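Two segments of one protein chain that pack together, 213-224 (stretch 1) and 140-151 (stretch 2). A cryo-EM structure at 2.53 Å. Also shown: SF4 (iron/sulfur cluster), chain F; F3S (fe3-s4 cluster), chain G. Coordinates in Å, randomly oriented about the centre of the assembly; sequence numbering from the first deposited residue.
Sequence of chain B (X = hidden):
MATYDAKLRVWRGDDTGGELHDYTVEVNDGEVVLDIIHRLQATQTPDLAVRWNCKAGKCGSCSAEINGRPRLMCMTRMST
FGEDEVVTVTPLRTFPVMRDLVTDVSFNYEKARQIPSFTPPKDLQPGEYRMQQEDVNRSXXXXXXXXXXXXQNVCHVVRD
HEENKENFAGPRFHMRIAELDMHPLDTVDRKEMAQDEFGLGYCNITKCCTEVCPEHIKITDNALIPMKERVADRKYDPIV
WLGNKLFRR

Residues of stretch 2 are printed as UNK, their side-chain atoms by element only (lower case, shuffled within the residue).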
# COMPACT_ATOMS: atom_id res chain seq x y z
N CYS B 213 -4.44 5.93 -9.58
CA CYS B 213 -3.58 5.47 -8.49
C CYS B 213 -3.92 6.02 -7.10
O CYS B 213 -3.82 7.23 -6.87
CB CYS B 213 -2.11 5.77 -8.82
SG CYS B 213 -0.97 5.51 -7.44
N PRO B 214 -4.33 5.14 -6.17
CA PRO B 214 -4.61 5.64 -4.82
C PRO B 214 -3.38 6.16 -4.11
O PRO B 214 -3.52 6.95 -3.17
CB PRO B 214 -5.19 4.42 -4.10
CG PRO B 214 -5.44 3.40 -5.17
CD PRO B 214 -4.49 3.68 -6.26
N GLU B 215 -2.19 5.75 -4.53
CA GLU B 215 -0.95 6.19 -3.92
C GLU B 215 -0.38 7.44 -4.56
O GLU B 215 0.65 7.94 -4.10
CB GLU B 215 0.09 5.06 -3.98
CG GLU B 215 -0.32 3.83 -3.20
CD GLU B 215 -0.73 4.14 -1.78
OE1 GLU B 215 -1.85 3.74 -1.39
OE2 GLU B 215 0.05 4.78 -1.06
N HIS B 216 -1.04 7.96 -5.61
CA HIS B 216 -0.63 9.19 -6.28
C HIS B 216 0.79 9.09 -6.83
O HIS B 216 1.57 10.04 -6.77
CB HIS B 216 -0.78 10.40 -5.36
CG HIS B 216 -2.12 10.47 -4.69
ND1 HIS B 216 -3.29 10.65 -5.39
CD2 HIS B 216 -2.47 10.38 -3.38
CE1 HIS B 216 -4.30 10.67 -4.54
NE2 HIS B 216 -3.83 10.51 -3.32
N ILE B 217 1.13 7.92 -7.35
CA ILE B 217 2.40 7.74 -8.04
C ILE B 217 2.29 8.33 -9.44
O ILE B 217 1.31 8.10 -10.15
CB ILE B 217 2.78 6.25 -8.10
CG1 ILE B 217 2.73 5.63 -6.70
CG2 ILE B 217 4.16 6.07 -8.72
CD1 ILE B 217 2.91 4.14 -6.69
N LYS B 218 3.30 9.11 -9.83
CA LYS B 218 3.34 9.73 -11.16
C LYS B 218 3.81 8.69 -12.17
O LYS B 218 4.93 8.71 -12.67
CB LYS B 218 4.25 10.95 -11.15
CG LYS B 218 3.82 12.05 -10.21
CD LYS B 218 2.55 12.72 -10.67
CE LYS B 218 2.14 13.81 -9.71
NZ LYS B 218 3.10 14.95 -9.75
N ILE B 219 2.91 7.75 -12.47
CA ILE B 219 3.29 6.57 -13.24
C ILE B 219 3.77 6.96 -14.63
O ILE B 219 4.83 6.51 -15.08
CB ILE B 219 2.11 5.58 -13.32
CG1 ILE B 219 1.59 5.26 -11.91
CG2 ILE B 219 2.52 4.31 -14.05
CD1 ILE B 219 0.32 4.45 -11.90
N THR B 220 3.01 7.80 -15.33
CA THR B 220 3.37 8.14 -16.70
C THR B 220 4.58 9.06 -16.75
O THR B 220 5.51 8.83 -17.53
CB THR B 220 2.17 8.79 -17.40
OG1 THR B 220 1.00 8.00 -17.16
CG2 THR B 220 2.41 8.86 -18.89
N ASP B 221 4.60 10.10 -15.92
CA ASP B 221 5.64 11.12 -16.03
C ASP B 221 6.97 10.66 -15.45
O ASP B 221 8.03 11.02 -15.97
CB ASP B 221 5.19 12.40 -15.34
CG ASP B 221 4.31 13.27 -16.23
OD1 ASP B 221 3.99 12.84 -17.35
OD2 ASP B 221 3.95 14.38 -15.80
N ASN B 222 6.95 9.86 -14.39
CA ASN B 222 8.18 9.48 -13.71
C ASN B 222 8.70 8.10 -14.10
O ASN B 222 9.88 7.82 -13.89
CB ASN B 222 7.99 9.52 -12.19
CG ASN B 222 8.04 10.93 -11.63
OD1 ASN B 222 8.27 11.89 -12.36
ND2 ASN B 222 7.82 11.06 -10.34
N ALA B 223 7.86 7.24 -14.66
CA ALA B 223 8.27 5.89 -15.02
C ALA B 223 8.17 5.60 -16.51
O ALA B 223 9.15 5.17 -17.11
CB ALA B 223 7.45 4.86 -14.23
N LEU B 224 7.01 5.84 -17.12
CA LEU B 224 6.78 5.36 -18.47
C LEU B 224 7.49 6.21 -19.52
O LEU B 224 8.15 5.67 -20.41
CB LEU B 224 5.28 5.32 -18.76
CG LEU B 224 4.46 4.54 -17.74
CD1 LEU B 224 3.01 4.61 -18.10
CD2 LEU B 224 4.93 3.10 -17.66
N UNK B 140 12.32 4.76 -4.72
CA UNK B 140 11.51 4.76 -3.52
C UNK B 140 10.10 5.26 -3.81
O UNK B 140 9.15 4.85 -3.15
o UNK B 140 13.42 6.87 -0.32
c UNK B 140 13.16 4.86 -1.59
n UNK B 140 14.12 4.96 0.62
c UNK B 140 13.58 5.65 -0.37
c UNK B 140 12.17 5.62 -2.44
N UNK B 141 9.96 6.17 -4.78
CA UNK B 141 8.62 6.60 -5.17
C UNK B 141 7.80 5.43 -5.71
O UNK B 141 6.62 5.28 -5.38
o UNK B 141 8.09 8.93 -8.57
o UNK B 141 5.96 9.23 -8.13
c UNK B 141 7.34 8.41 -6.38
c UNK B 141 7.11 8.89 -7.80
c UNK B 141 8.68 7.72 -6.20
N UNK B 142 8.41 4.60 -6.56
CA UNK B 142 7.70 3.47 -7.12
C UNK B 142 7.49 2.35 -6.11
O UNK B 142 6.59 1.52 -6.30
c UNK B 142 7.92 4.99 -9.67
c UNK B 142 10.04 3.94 -9.97
c UNK B 142 8.27 5.95 -10.59
c UNK B 142 10.38 4.90 -10.89
c UNK B 142 8.43 2.92 -8.35
c UNK B 142 8.80 3.97 -9.35
c UNK B 142 9.50 5.91 -11.20
N UNK B 143 8.31 2.29 -5.06
CA UNK B 143 8.09 1.27 -4.04
C UNK B 143 6.89 1.57 -3.15
O UNK B 143 6.60 0.77 -2.26
n UNK B 143 11.34 -3.45 -1.85
c UNK B 143 10.68 -0.73 -4.21
n UNK B 143 11.02 -1.50 -3.02
n UNK B 143 10.71 -3.52 -4.05
c UNK B 143 10.59 0.75 -3.93
c UNK B 143 9.33 1.10 -3.17
c UNK B 143 11.02 -2.82 -2.98
N UNK B 144 6.19 2.69 -3.36
CA UNK B 144 4.98 3.00 -2.62
C UNK B 144 3.78 2.19 -3.10
O UNK B 144 2.72 2.27 -2.48
c UNK B 144 5.44 5.40 -1.84
n UNK B 144 3.90 8.25 -3.70
c UNK B 144 4.01 7.32 -2.55
c UNK B 144 5.43 6.82 -2.36
c UNK B 144 4.65 4.49 -2.74
N UNK B 145 3.92 1.48 -4.20
CA UNK B 145 2.81 0.77 -4.82
C UNK B 145 2.10 -0.41 -4.13
O UNK B 145 2.61 -1.53 -4.12
s UNK B 145 2.29 -1.10 -6.86
c UNK B 145 3.20 0.33 -6.24
N UNK B 146 0.92 -0.15 -3.56
CA UNK B 146 0.12 -1.23 -3.01
C UNK B 146 -0.52 -1.93 -4.20
O UNK B 146 -1.20 -1.30 -5.02
c UNK B 146 -0.92 -0.72 -2.00
c UNK B 146 -0.23 0.03 -0.88
c UNK B 146 -3.23 0.32 -1.87
c UNK B 146 -1.95 0.19 -2.65
N UNK B 147 -0.29 -3.23 -4.33
CA UNK B 147 -0.66 -3.87 -5.58
C UNK B 147 -2.17 -4.01 -5.68
O UNK B 147 -2.72 -5.11 -5.53
c UNK B 147 0.04 -5.22 -5.71
c UNK B 147 2.22 -6.41 -6.17
o UNK B 147 1.79 -7.36 -5.49
o UNK B 147 3.21 -6.50 -6.92
c UNK B 147 1.51 -5.08 -6.08
N UNK B 148 -2.84 -2.90 -5.97
CA UNK B 148 -4.29 -2.89 -6.12
C UNK B 148 -4.67 -3.29 -7.54
O UNK B 148 -5.70 -3.92 -7.77
s UNK B 148 -4.89 -0.37 -7.19
c UNK B 148 -4.86 -1.51 -5.79
N UNK B 149 -3.81 -2.92 -8.50
CA UNK B 149 -4.03 -3.24 -9.91
C UNK B 149 -5.15 -2.42 -10.52
O UNK B 149 -5.73 -2.81 -11.54
c UNK B 149 -2.67 -7.45 -8.04
c UNK B 149 -0.96 -6.20 -9.13
c UNK B 149 -1.33 -7.23 -8.30
c UNK B 149 -3.62 -6.65 -8.62
c UNK B 149 -4.30 -4.74 -10.09
c UNK B 149 -1.92 -5.40 -9.71
c UNK B 149 -3.26 -5.62 -9.47
N UNK B 150 -5.47 -1.26 -9.94
CA UNK B 150 -6.44 -0.37 -10.55
C UNK B 150 -5.89 0.22 -11.85
O UNK B 150 -6.64 0.43 -12.81
c UNK B 150 -7.73 0.34 -8.40
c UNK B 150 -7.85 1.48 -7.41
c UNK B 150 -6.83 0.74 -9.57
c UNK B 150 -9.09 -0.09 -8.89
N UNK B 151 -4.58 0.43 -11.88
CA UNK B 151 -3.92 0.94 -13.07
C UNK B 151 -4.08 -0.11 -14.17
O UNK B 151 -4.44 0.21 -15.30
s UNK B 151 -1.49 -0.26 -12.36
c UNK B 151 -2.44 1.21 -12.80
FE1 SF4 F . -1.25 0.64 -10.10
FE2 SF4 F . -0.85 2.83 -8.06
FE3 SF4 F . 0.36 0.10 -7.60
FE4 SF4 F . -2.63 0.48 -7.42
S1 SF4 F . -0.94 1.39 -6.49
S2 SF4 F . -1.34 -0.80 -8.53
S3 SF4 F . -2.54 1.92 -8.99
S4 SF4 F . 0.45 1.55 -9.17
FE1 F3S G . -2.08 2.77 -19.22
FE3 F3S G . -0.88 5.01 -18.33
FE4 F3S G . 0.02 3.92 -20.62
S1 F3S G . -3.06 4.66 -18.59
S2 F3S G . -1.84 2.99 -21.51
S3 F3S G . 0.11 2.93 -18.53
S4 F3S G . -0.03 6.12 -20.13

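Position 140 carries three carbons, the third bearing one oxygen and one nitrogen, and stays clear of stretch 1; it is a glutamine, Gln140, its amide hydrogen-bonded elsewhere in the structure. At position 141 three carbons end in two oxygens, a carboxylate that faces two nitrogens of stretch 1, so this is Glu141. Its OE1 accepts a hydrogen bond from Lys218 N (3.2 Å), and its OE2 accepts one from Asn222 ND2 (2.8 Å).

Position 142 has one carbon followed by a six-carbon ring without a hydroxyl, which meets Ile217, Asn222 and Ala223; it is Phe142. Ile217 CG2 lies at the ring edge, 4.0 Å from Phe142 CD1, as does Asn222 O, 3.3 Å from Phe142 CZ; Ala223 CB approaches CZ of the same ring to 3.8 Å.

Position 143 shows three carbons, a nitrogen and a carbon carrying two more nitrogens. This guanidinium identifies Arg143, whose CA-to-CB bond points away from stretch 1 and whose guanidinium is hydrogen-bonded elsewhere in the structure. Position 144 is an unbranched run of four carbons ending in a nitrogen near Glu215 O; it is a lysine, and Lys144 NZ makes a weak hydrogen bond to Glu215 O (3.3 Å).

At position 145 one carbon and one sulfur follow CA; the carbon meets Ile217 CD1 and the sulfur binds iron, so this is Cys145. Its SG lies 2.4 Å from SF4 FE3, while its CB packs 3.8 Å from Ile217 CD1. Position 146 has four carbons forked at the first, the arm two carbons long reaching Glu215 OE1, which defines Ile146; its CD1 is 3.7 Å from Glu215 OE1. Position 147, three carbons with two oxygens on the last, is out of reach of stretch 1: Glu147.

Position 148 again has one carbon and one sulfur, the sulfur meeting Pro214 CD: it is Cys148, whose SG binds SF4 FE4 at 2.4 Å, accepts a hydrogen bond from the backbone N of position 150 and lies 4.2 Å from Pro214 CD. Position 149, one carbon and a six-carbon ring remote from stretch 1, is Phe149, the N-cap residue of the following helix. Position 150 has four carbons forked at the second and meets Pro214 CG, so it is Leu150, with CD1 3.8 Å from Pro214 CG. Position 151, one carbon that meets Ile219 CD1 and an iron-bound sulfur, is Cys151; its CB lies 4.4 Å from Ile219 CD1.

The contact thus joins a polar clasp to an apolar and metal-centred region. Glu141 ties together Lys218, at the N-cap of the 219-224 helix, and Asn222 within it, with Phe142 packed alongside. Beyond Ile217, the cluster bridges the stretches: Cys145, Cys148 and Cys151 bind three irons, while Cys213 SG approaches SF4 FE2 to 2.8 Å.

Stretch 2, residues 140-151: QEFRKCIECFLC
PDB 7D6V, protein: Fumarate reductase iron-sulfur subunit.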